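Local coordinates for putative peptide ABC-transport system periplasmic peptide-binding protein (Campylobacter jejuni, PDB 4OEV) that binds nickel ions outside the cytoplasm as the solute-binding component of an ABC-type importer, in a family whose members probably also carry peptides, at residues A16-Y22 / L148-N154; R259-Y264 / Y449-I455; V266-S270 / F281-H285. All coordinates share one frame; numbering follows the deposited sequence.

Contact 1 (A16-Y22 / L148-N154)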
loop_
_atom_site.group_PDB
_atom_site.type_symbol
_atom_site.label_atom_id
_atom_site.label_comp_id
_atom_site.label_asym_id
_atom_site.label_seq_id
_atom_site.Cartn_x
_atom_site.Cartn_y
_atom_site.Cartn_z
ATOM N N ALA A 16 -11.410 8.990 -4.071
ATOM C CA ALA A 16 -12.616 9.612 -4.632
ATOM C C ALA A 16 -13.896 8.841 -4.331
ATOM O O ALA A 16 -14.982 9.392 -4.456
ATOM C CB ALA A 16 -12.492 9.786 -6.133
ATOM N N ARG A 17 -13.792 7.565 -3.988
ATOM C CA ARG A 17 -15.015 6.785 -3.687
ATOM C C ARG A 17 -14.791 6.098 -2.351
ATOM O O ARG A 17 -13.892 5.252 -2.218
ATOM C CB ARG A 17 -15.307 5.766 -4.802
ATOM C CG ARG A 17 -15.713 6.374 -6.124
ATOM C CD ARG A 17 -15.871 5.296 -7.206
ATOM N NE ARG A 17 -14.587 4.809 -7.689
ATOM C CZ ARG A 17 -14.437 3.904 -8.653
ATOM N NH1 ARG A 17 -15.482 3.344 -9.252
ATOM N NH2 ARG A 17 -13.231 3.547 -9.027
ATOM N N ILE A 18 -15.510 6.541 -1.320
ATOM C CA ILE A 18 -15.308 5.961 -0.008
ATOM C C ILE A 18 -16.129 4.693 0.059
ATOM O O ILE A 18 -17.195 4.642 0.675
ATOM C CB ILE A 18 -15.659 6.943 1.143
ATOM C CG1 ILE A 18 -14.802 8.224 1.024
ATOM C CG2 ILE A 18 -15.361 6.286 2.499
ATOM C CD1 ILE A 18 -15.218 9.359 1.999
ATOM N N ASN A 19 -15.578 3.658 -0.548
ATOM C CA ASN A 19 -16.286 2.407 -0.763
ATOM C C ASN A 19 -15.238 1.311 -0.782
ATOM O O ASN A 19 -14.313 1.362 -1.593
ATOM C CB ASN A 19 -17.065 2.497 -2.071
ATOM C CG ASN A 19 -17.791 1.234 -2.428
ATOM O OD1 ASN A 19 -17.467 0.136 -1.979
ATOM N ND2 ASN A 19 -18.808 1.389 -3.237
ATOM N N PRO A 20 -15.343 0.359 0.153
ATOM C CA PRO A 20 -14.400 -0.765 0.247
ATOM C C PRO A 20 -14.088 -1.443 -1.118
ATOM O O PRO A 20 -12.961 -1.876 -1.310
ATOM C CB PRO A 20 -15.118 -1.736 1.193
ATOM C CG PRO A 20 -16.009 -0.860 2.017
ATOM C CD PRO A 20 -16.283 0.403 1.289
ATOM N N ALA A 21 -15.057 -1.506 -2.041
ATOM C CA ALA A 21 -14.821 -2.167 -3.327
ATOM C C ALA A 21 -13.724 -1.482 -4.157
ATOM O O ALA A 21 -13.173 -2.119 -5.076
ATOM C CB ALA A 21 -16.086 -2.230 -4.128
ATOM N N TYR A 22 -13.423 -0.213 -3.848
ATOM C CA TYR A 22 -12.418 0.574 -4.593
ATOM C C TYR A 22 -11.232 0.981 -3.704
ATOM O O TYR A 22 -10.437 1.883 -4.055
ATOM C CB TYR A 22 -13.108 1.818 -5.248
ATOM C CG TYR A 22 -14.282 1.342 -6.076
ATOM C CD1 TYR A 22 -14.052 0.626 -7.261
ATOM C CD2 TYR A 22 -15.584 1.536 -5.661
ATOM C CE1 TYR A 22 -15.080 0.138 -8.015
ATOM C CE2 TYR A 22 -16.676 1.037 -6.428
ATOM C CZ TYR A 22 -16.401 0.347 -7.598
ATOM O OH TYR A 22 -17.390 -0.158 -8.393
ATOM N N LEU A 148 -22.538 0.211 -8.580
ATOM C CA LEU A 148 -21.527 0.371 -7.571
ATOM C C LEU A 148 -20.428 1.341 -8.020
ATOM O O LEU A 148 -19.801 1.999 -7.186
ATOM C CB LEU A 148 -20.927 -0.985 -7.211
ATOM C CG LEU A 148 -20.158 -0.992 -5.879
ATOM C CD1 LEU A 148 -21.148 -0.899 -4.691
ATOM C CD2 LEU A 148 -19.277 -2.222 -5.782
ATOM N N ASN A 149 -20.204 1.418 -9.330
ATOM C CA ASN A 149 -19.164 2.270 -9.902
ATOM C C ASN A 149 -19.373 3.766 -9.701
ATOM O O ASN A 149 -18.417 4.511 -9.466
ATOM C CB ASN A 149 -19.010 2.008 -11.415
ATOM C CG ASN A 149 -18.628 0.564 -11.731
ATOM O OD1 ASN A 149 -17.460 0.221 -11.708
ATOM N ND2 ASN A 149 -19.607 -0.256 -12.096
ATOM N N THR A 150 -20.623 4.203 -9.803
ATOM C CA THR A 150 -20.895 5.629 -9.883
ATOM C C THR A 150 -21.893 6.111 -8.838
ATOM O O THR A 150 -22.253 7.274 -8.840
ATOM C CB THR A 150 -21.414 5.986 -11.285
ATOM O OG1 THR A 150 -22.563 5.190 -11.576
ATOM C CG2 THR A 150 -20.342 5.685 -12.384
ATOM N N SER A 151 -22.332 5.223 -7.951
ATOM C CA SER A 151 -23.423 5.525 -6.989
ATOM C C SER A 151 -23.080 6.738 -6.134
ATOM O O SER A 151 -21.907 6.949 -5.817
ATOM C CB SER A 151 -23.680 4.324 -6.082
ATOM O OG SER A 151 -24.735 4.562 -5.147
ATOM N N SER A 152 -24.095 7.526 -5.767
ATOM C CA SER A 152 -23.864 8.699 -4.923
ATOM C C SER A 152 -23.494 8.259 -3.508
ATOM O O SER A 152 -22.897 9.030 -2.741
ATOM C CB SER A 152 -25.078 9.618 -4.929
ATOM O OG SER A 152 -26.252 8.958 -4.471
ATOM N N PHE A 153 -23.798 6.996 -3.208
ATOM C CA PHE A 153 -23.269 6.315 -2.026
ATOM C C PHE A 153 -21.799 6.565 -1.792
ATOM O O PHE A 153 -21.381 6.787 -0.657
ATOM C CB PHE A 153 -23.443 4.816 -2.176
ATOM C CG PHE A 153 -22.961 4.014 -0.997
ATOM C CD1 PHE A 153 -21.688 3.471 -0.963
ATOM C CD2 PHE A 153 -23.832 3.753 0.065
ATOM C CE1 PHE A 153 -21.266 2.721 0.118
ATOM C CE2 PHE A 153 -23.422 3.002 1.144
ATOM C CZ PHE A 153 -22.145 2.478 1.177
ATOM N N ASN A 154 -21.007 6.503 -2.870
ATOM C CA ASN A 154 -19.572 6.590 -2.743
ATOM C C ASN A 154 -19.118 7.912 -2.156
ATOM O O ASN A 154 -17.991 8.021 -1.694
ATOM C CB ASN A 154 -18.887 6.347 -4.104
ATOM C CG ASN A 154 -19.162 4.968 -4.644
ATOM O OD1 ASN A 154 -19.438 4.051 -3.881
ATOM N ND2 ASN A 154 -19.083 4.807 -5.967
HETATM O O HOH W 1 -15.422 1.523 -11.428
#
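An Asx turn headed by N19 meets N154 where two loops of this family 5 solute-binding protein pack together. N19 OD1 accepts from A21 N, which leaves ND2 of the same amide to face the other loop. That ND2 donates to N154 OD1 at 2.8 Å, nearly straight. The acceptor lies in the N19 amide plane, but the two amide planes are turned 56° apart. CG of N19 is anti to the backbone N (chi1 177°), and this carries the amide across to N154. The other end of the N154 amide is also used. N154 ND2 donates back to L148 O at 3.1 Å. N154 thus ties its own loop together and binds it to 16-22. Beside this pair, the backbone adds a bond from I18 N to N154 O at 2.9 Å. I18 is the centre of an inverse gamma turn.

R17 runs alongside N154, pointing the same way, with R17 CB 3.7 Å from N154 CB. The chain then bends at chi3 (-75°). NH1 comes to lie over the centre of the Y22 ring, 3.4 Å above its plane. From there NH1 donates to N149 O at 3.2 Å, on a lone pair in the carbonyl plane. A water also accepts from NH1.

Y22 turns its edge to L148 O. Its hydroxyl bonds with N96 O, and N149 ND2 is held by N147 and K95. The side chain of I18 is about 9 Å from that of N31, which binds magnesium in another structure of this protein; no magnesium is bound here. Next to these polar bonds, A21 CB packs on L148 CD2 at 3.6 Å.

Contact 2 (R259-Y264 / Y449-I455)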
loop_
_atom_site.group_PDB
_atom_site.type_symbol
_atom_site.label_atom_id
_atom_site.label_comp_id
_atom_site.label_asym_id
_atom_site.label_seq_id
_atom_site.Cartn_x
_atom_site.Cartn_y
_atom_site.Cartn_z
ATOM N N ARG A 259 19.405 -3.051 -16.846
ATOM C CA ARG A 259 18.748 -2.991 -15.563
ATOM C C ARG A 259 19.656 -3.562 -14.465
ATOM O O ARG A 259 19.714 -3.017 -13.359
ATOM C CB ARG A 259 17.410 -3.756 -15.612
ATOM C CG ARG A 259 16.318 -2.988 -16.279
ATOM C CD ARG A 259 15.061 -3.789 -16.308
ATOM N NE ARG A 259 15.042 -4.791 -17.390
ATOM C CZ ARG A 259 14.940 -6.104 -17.203
ATOM N NH1 ARG A 259 14.901 -6.884 -18.278
ATOM N NH2 ARG A 259 14.870 -6.655 -15.962
ATOM N N GLN A 260 20.405 -4.622 -14.770
ATOM C CA GLN A 260 21.334 -5.130 -13.771
ATOM C C GLN A 260 22.457 -4.103 -13.510
ATOM O O GLN A 260 22.895 -3.875 -12.385
ATOM C CB GLN A 260 21.940 -6.445 -14.241
ATOM C CG GLN A 260 20.924 -7.551 -14.479
ATOM C CD GLN A 260 21.577 -8.800 -15.070
ATOM O OE1 GLN A 260 22.384 -8.709 -16.002
ATOM N NE2 GLN A 260 21.218 -9.965 -14.545
ATOM N N ALA A 261 22.925 -3.489 -14.575
ATOM C CA ALA A 261 24.004 -2.508 -14.429
ATOM C C ALA A 261 23.560 -1.344 -13.526
ATOM O O ALA A 261 24.319 -0.907 -12.645
ATOM C CB ALA A 261 24.445 -2.028 -15.778
ATOM N N LEU A 262 22.344 -0.840 -13.737
ATOM C CA LEU A 262 21.847 0.265 -12.923
ATOM C C LEU A 262 21.707 -0.133 -11.448
ATOM O O LEU A 262 21.940 0.681 -10.545
ATOM C CB LEU A 262 20.515 0.763 -13.470
ATOM C CG LEU A 262 20.670 1.294 -14.892
ATOM C CD1 LEU A 262 19.368 1.600 -15.464
ATOM C CD2 LEU A 262 21.527 2.583 -14.901
ATOM N N ASN A 263 21.373 -1.390 -11.198
ATOM C CA ASN A 263 21.354 -1.884 -9.821
ATOM C C ASN A 263 22.763 -1.883 -9.201
ATOM O O ASN A 263 22.936 -1.407 -8.087
ATOM C CB ASN A 263 20.754 -3.261 -9.766
ATOM C CG ASN A 263 19.246 -3.210 -9.544
ATOM O OD1 ASN A 263 18.789 -3.127 -8.402
ATOM N ND2 ASN A 263 18.483 -3.204 -10.629
ATOM N N TYR A 264 23.763 -2.378 -9.935
ATOM C CA TYR A 264 25.152 -2.418 -9.430
ATOM C C TYR A 264 25.734 -1.025 -9.226
ATOM O O TYR A 264 26.743 -0.841 -8.498
ATOM C CB TYR A 264 26.065 -3.218 -10.385
ATOM C CG TYR A 264 25.937 -4.729 -10.265
ATOM C CD1 TYR A 264 26.274 -5.383 -9.091
ATOM C CD2 TYR A 264 25.494 -5.499 -11.336
ATOM C CE1 TYR A 264 26.156 -6.766 -8.979
ATOM C CE2 TYR A 264 25.386 -6.864 -11.241
ATOM C CZ TYR A 264 25.716 -7.500 -10.052
ATOM O OH TYR A 264 25.575 -8.871 -9.933
ATOM N N TYR A 449 15.286 -11.409 -8.662
ATOM C CA TYR A 449 16.712 -11.108 -8.723
ATOM C C TYR A 449 17.214 -11.324 -10.155
ATOM O O TYR A 449 18.041 -10.546 -10.641
ATOM C CB TYR A 449 17.554 -11.964 -7.738
ATOM C CG TYR A 449 19.041 -11.842 -8.063
ATOM C CD1 TYR A 449 19.797 -10.751 -7.614
ATOM C CD2 TYR A 449 19.678 -12.771 -8.894
ATOM C CE1 TYR A 449 21.119 -10.608 -7.960
ATOM C CE2 TYR A 449 21.018 -12.627 -9.238
ATOM C CZ TYR A 449 21.728 -11.544 -8.770
ATOM O OH TYR A 449 23.065 -11.388 -9.103
ATOM N N GLU A 450 16.777 -12.406 -10.802
ATOM C CA GLU A 450 17.294 -12.765 -12.131
ATOM C C GLU A 450 16.796 -11.813 -13.218
ATOM O O GLU A 450 17.424 -11.634 -14.266
ATOM C CB GLU A 450 16.916 -14.221 -12.515
ATOM C CG GLU A 450 17.499 -15.323 -11.584
ATOM C CD GLU A 450 19.036 -15.371 -11.530
ATOM O OE1 GLU A 450 19.719 -14.877 -12.467
ATOM O OE2 GLU A 450 19.576 -15.924 -10.544
ATOM N N ASN A 451 15.630 -11.242 -12.985
ATOM C CA ASN A 451 15.026 -10.348 -13.937
ATOM C C ASN A 451 14.381 -9.198 -13.174
ATOM O O ASN A 451 13.155 -9.152 -12.996
ATOM C CB ASN A 451 14.021 -11.100 -14.804
ATOM C CG ASN A 451 13.433 -10.227 -15.891
ATOM O OD1 ASN A 451 13.989 -9.173 -16.252
ATOM N ND2 ASN A 451 12.330 -10.660 -16.430
ATOM N N PRO A 452 15.214 -8.257 -12.718
ATOM C CA PRO A 452 14.774 -7.213 -11.775
ATOM C C PRO A 452 13.834 -6.180 -12.432
ATOM O O PRO A 452 14.152 -5.565 -13.435
ATOM C CB PRO A 452 16.095 -6.581 -11.309
ATOM C CG PRO A 452 17.092 -6.876 -12.463
ATOM C CD PRO A 452 16.653 -8.209 -13.023
ATOM N N PRO A 453 12.633 -6.031 -11.872
ATOM C CA PRO A 453 11.715 -5.009 -12.379
ATOM C C PRO A 453 12.109 -3.614 -11.863
ATOM O O PRO A 453 11.635 -2.591 -12.396
ATOM C CB PRO A 453 10.383 -5.433 -11.774
ATOM C CG PRO A 453 10.773 -6.079 -10.492
ATOM C CD PRO A 453 12.004 -6.863 -10.822
ATOM N N PHE A 454 12.862 -3.605 -10.762
ATOM C CA PHE A 454 13.143 -2.371 -9.998
ATOM C C PHE A 454 14.635 -2.193 -9.719
ATOM O O PHE A 454 15.447 -3.125 -9.877
ATOM C CB PHE A 454 12.458 -2.327 -8.608
ATOM C CG PHE A 454 10.915 -2.357 -8.583
ATOM C CD1 PHE A 454 10.091 -2.159 -9.715
ATOM C CD2 PHE A 454 10.283 -2.495 -7.337
ATOM C CE1 PHE A 454 8.682 -2.232 -9.605
ATOM C CE2 PHE A 454 8.876 -2.557 -7.220
ATOM C CZ PHE A 454 8.080 -2.402 -8.348
ATOM N N ILE A 455 14.983 -1.016 -9.195
ATOM C CA ILE A 455 16.106 -0.947 -8.247
ATOM C C ILE A 455 15.491 -0.798 -6.846
ATOM O O ILE A 455 14.861 0.250 -6.573
ATOM C CB ILE A 455 17.042 0.228 -8.443
ATOM C CG1 ILE A 455 17.644 0.206 -9.857
ATOM C CG2 ILE A 455 18.114 0.151 -7.402
ATOM C CD1 ILE A 455 18.550 1.403 -10.128
#
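N451 OD1 is gripped by both terminal nitrogens of R259. NH2 gives the shorter bond, 2.7 Å to N451 OD1, and NH1 a weak one. N451 is the first residue to leave helical geometry after helix 434-450. Its CG is anti to the backbone N (chi1 -176°), which brings OD1 round to the arginine. The guanidinium and amide planes stand 57° apart. NH2 donates a second time, to P452 O at 2.8 Å, from above the carbonyl plane. The R259 chain bends at chi3, and its CD passes 3.5 Å from P452 O. NH1 has a further acceptor in K254 O, so the guanidinium is fixed by several bonds.

One turn on, N263 ND2 uses both hydrogens. It donates to F454 O at 3.1 Å and to R259 O at 3.0 Å. R259 O also takes the helical bond from N263 N, which arrives from the opposite face of its plane. The side chains of N263 and I455 run antiparallel to each other, with N263 OD1 3.5 Å from I455 CG2. I455 CD1 ends against L262 CB at 3.9 Å.

The contact sets helix 256-265 on the turn that leads from helix 434-450 into strand 454-467. Strand 241-246 pairs with this strand, and F355 of helix 342-357 touches both L262 and I455.

Contact 3 (V266-S270 / F281-H285)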
loop_
_atom_site.group_PDB
_atom_site.type_symbol
_atom_site.label_atom_id
_atom_site.label_comp_id
_atom_site.label_asym_id
_atom_site.label_seq_id
_atom_site.Cartn_x
_atom_site.Cartn_y
_atom_site.Cartn_z
ATOM N N VAL A 266 24.269 1.655 -7.826
ATOM C CA VAL A 266 23.776 2.445 -6.692
ATOM C C VAL A 266 24.343 1.964 -5.347
ATOM O O VAL A 266 24.204 0.796 -4.987
ATOM C CB VAL A 266 22.205 2.401 -6.629
ATOM C CG1 VAL A 266 21.705 3.243 -5.413
ATOM C CG2 VAL A 266 21.595 2.937 -7.925
ATOM N N ASP A 267 24.962 2.867 -4.595
ATOM C CA ASP A 267 25.472 2.540 -3.264
ATOM C C ASP A 267 24.356 2.740 -2.249
ATOM O O ASP A 267 24.216 3.823 -1.661
ATOM C CB ASP A 267 26.714 3.399 -2.914
ATOM C CG ASP A 267 27.357 3.013 -1.579
ATOM O OD1 ASP A 267 26.892 2.048 -0.936
ATOM O OD2 ASP A 267 28.372 3.640 -1.202
ATOM N N LYS A 268 23.559 1.686 -2.068
ATOM C CA LYS A 268 22.385 1.726 -1.208
ATOM C C LYS A 268 22.764 1.949 0.251
ATOM O O LYS A 268 22.024 2.603 0.992
ATOM C CB LYS A 268 21.587 0.418 -1.325
ATOM C CG LYS A 268 21.174 0.062 -2.725
ATOM C CD LYS A 268 20.104 -1.001 -2.680
ATOM C CE LYS A 268 20.175 -1.937 -3.843
ATOM N NZ LYS A 268 19.073 -3.008 -3.764
ATOM N N GLU A 269 23.891 1.395 0.686
ATOM C CA GLU A 269 24.297 1.591 2.084
ATOM C C GLU A 269 24.467 3.074 2.386
ATOM O O GLU A 269 24.025 3.558 3.425
ATOM C CB GLU A 269 25.598 0.855 2.405
ATOM C CG GLU A 269 25.463 -0.639 2.549
ATOM C CD GLU A 269 24.657 -1.039 3.780
ATOM O OE1 GLU A 269 24.635 -0.265 4.770
ATOM O OE2 GLU A 269 24.040 -2.133 3.758
ATOM N N SER A 270 25.071 3.805 1.453
ATOM C CA SER A 270 25.286 5.226 1.651
ATOM C C SER A 270 23.985 6.036 1.728
ATOM O O SER A 270 23.899 7.008 2.483
ATOM C CB SER A 270 26.180 5.777 0.535
ATOM O OG SER A 270 26.139 7.191 0.516
ATOM N N PHE A 281 16.043 0.837 6.271
ATOM C CA PHE A 281 17.054 -0.185 6.085
ATOM C C PHE A 281 17.105 -0.508 4.590
ATOM O O PHE A 281 16.129 -0.276 3.857
ATOM C CB PHE A 281 16.834 -1.439 6.990
ATOM C CG PHE A 281 15.718 -2.408 6.567
ATOM C CD1 PHE A 281 15.916 -3.360 5.552
ATOM C CD2 PHE A 281 14.510 -2.470 7.300
ATOM C CE1 PHE A 281 14.887 -4.278 5.209
ATOM C CE2 PHE A 281 13.489 -3.382 6.986
ATOM C CZ PHE A 281 13.666 -4.284 5.945
ATOM N N VAL A 282 18.279 -0.937 4.130
ATOM C CA VAL A 282 18.464 -1.245 2.703
ATOM C C VAL A 282 17.483 -2.338 2.256
ATOM O O VAL A 282 17.363 -3.357 2.940
ATOM C CB VAL A 282 19.889 -1.696 2.394
ATOM C CG1 VAL A 282 19.999 -2.063 0.887
ATOM C CG2 VAL A 282 20.902 -0.591 2.798
ATOM N N ALA A 283 16.790 -2.105 1.129
ATOM C CA ALA A 283 15.889 -3.056 0.507
ATOM C C ALA A 283 16.530 -3.756 -0.701
ATOM O O ALA A 283 17.296 -3.154 -1.458
ATOM C CB ALA A 283 14.582 -2.363 0.060
ATOM N N ASN A 284 16.147 -5.010 -0.893
ATOM C CA ASN A 284 16.600 -5.836 -2.010
ATOM C C ASN A 284 15.445 -6.554 -2.670
ATOM O O ASN A 284 15.511 -6.906 -3.835
ATOM C CB ASN A 284 17.632 -6.860 -1.509
ATOM C CG ASN A 284 18.999 -6.255 -1.368
ATOM O OD1 ASN A 284 19.521 -5.682 -2.334
ATOM N ND2 ASN A 284 19.596 -6.374 -0.165
ATOM N N HIS A 285 14.377 -6.782 -1.923
ATOM C CA HIS A 285 13.203 -7.425 -2.534
ATOM C C HIS A 285 11.924 -7.043 -1.749
ATOM O O HIS A 285 12.022 -6.343 -0.746
ATOM C CB HIS A 285 13.425 -8.943 -2.631
ATOM C CG HIS A 285 13.240 -9.703 -1.349
ATOM N ND1 HIS A 285 12.015 -9.852 -0.729
ATOM C CD2 HIS A 285 14.116 -10.443 -0.627
ATOM C CE1 HIS A 285 12.154 -10.600 0.342
ATOM N NE2 HIS A 285 13.417 -10.980 0.428
#
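K268 reaches over V282 where helix 268-274 packs on the following strand 280-282, in a protein of the type 2 periplasmic binding fold. D267 is the N-cap of the helix, and its OD1 accepts a weak capping bond from S270 N. K268 CB touches V282 CG1 at 3.7 Å. CG is anti to the carbonyl carbon (chi1 -56°), which directs the chain toward V282, but CB and CD are the atoms that touch. CD is 3.7 Å from both V282 CG1 and A283 O. The side chains of K268 and V282 cross at about a right angle, so the lysine stem lies across the valine. A bend at chi3 follows, and CE is 3.9 Å from A283 O.

NZ is the polar end of the run. It donates to A283 O at 2.9 Å, in the carbonyl plane. It donates also to N284 OD1 at 3.1 Å, this time from above the plane of the amide. F456 O of strand 454-467 is a third acceptor. Three oxygens thus surround the ammonium group of a buried lysine, which would probably help it keep its charge. Through A283 O and F456 O, K268 joins the helix start to the end of strand 280-282 and to strand 454-467.

The other methyl, V282 CG2, is 3.6 Å from E269 OE2, which the bend at chi2 brings back to it.

Overall arrangement
From the N terminus, the chain leaves strand 6-11 and enters 16-22. Contact 1 closes a long loop when 148-154 returns, ahead of strand 163-169. Contact 2 opens later, on helix 256-265, and closes only at 449-455. Contact 3 is nested inside that loop and spans a short run from helix 268-274 to strand 280-282. Contacts 2 and 3 have centres about 13 Å apart and touch through I455 and V266. Both tie successive helices to one sheet, in which 280-282 and 454-467 are neighbours. Contact 1 lies on the opposite side of the chain's centre, about 38 Å from contact 2 between centres, and joins loops alone.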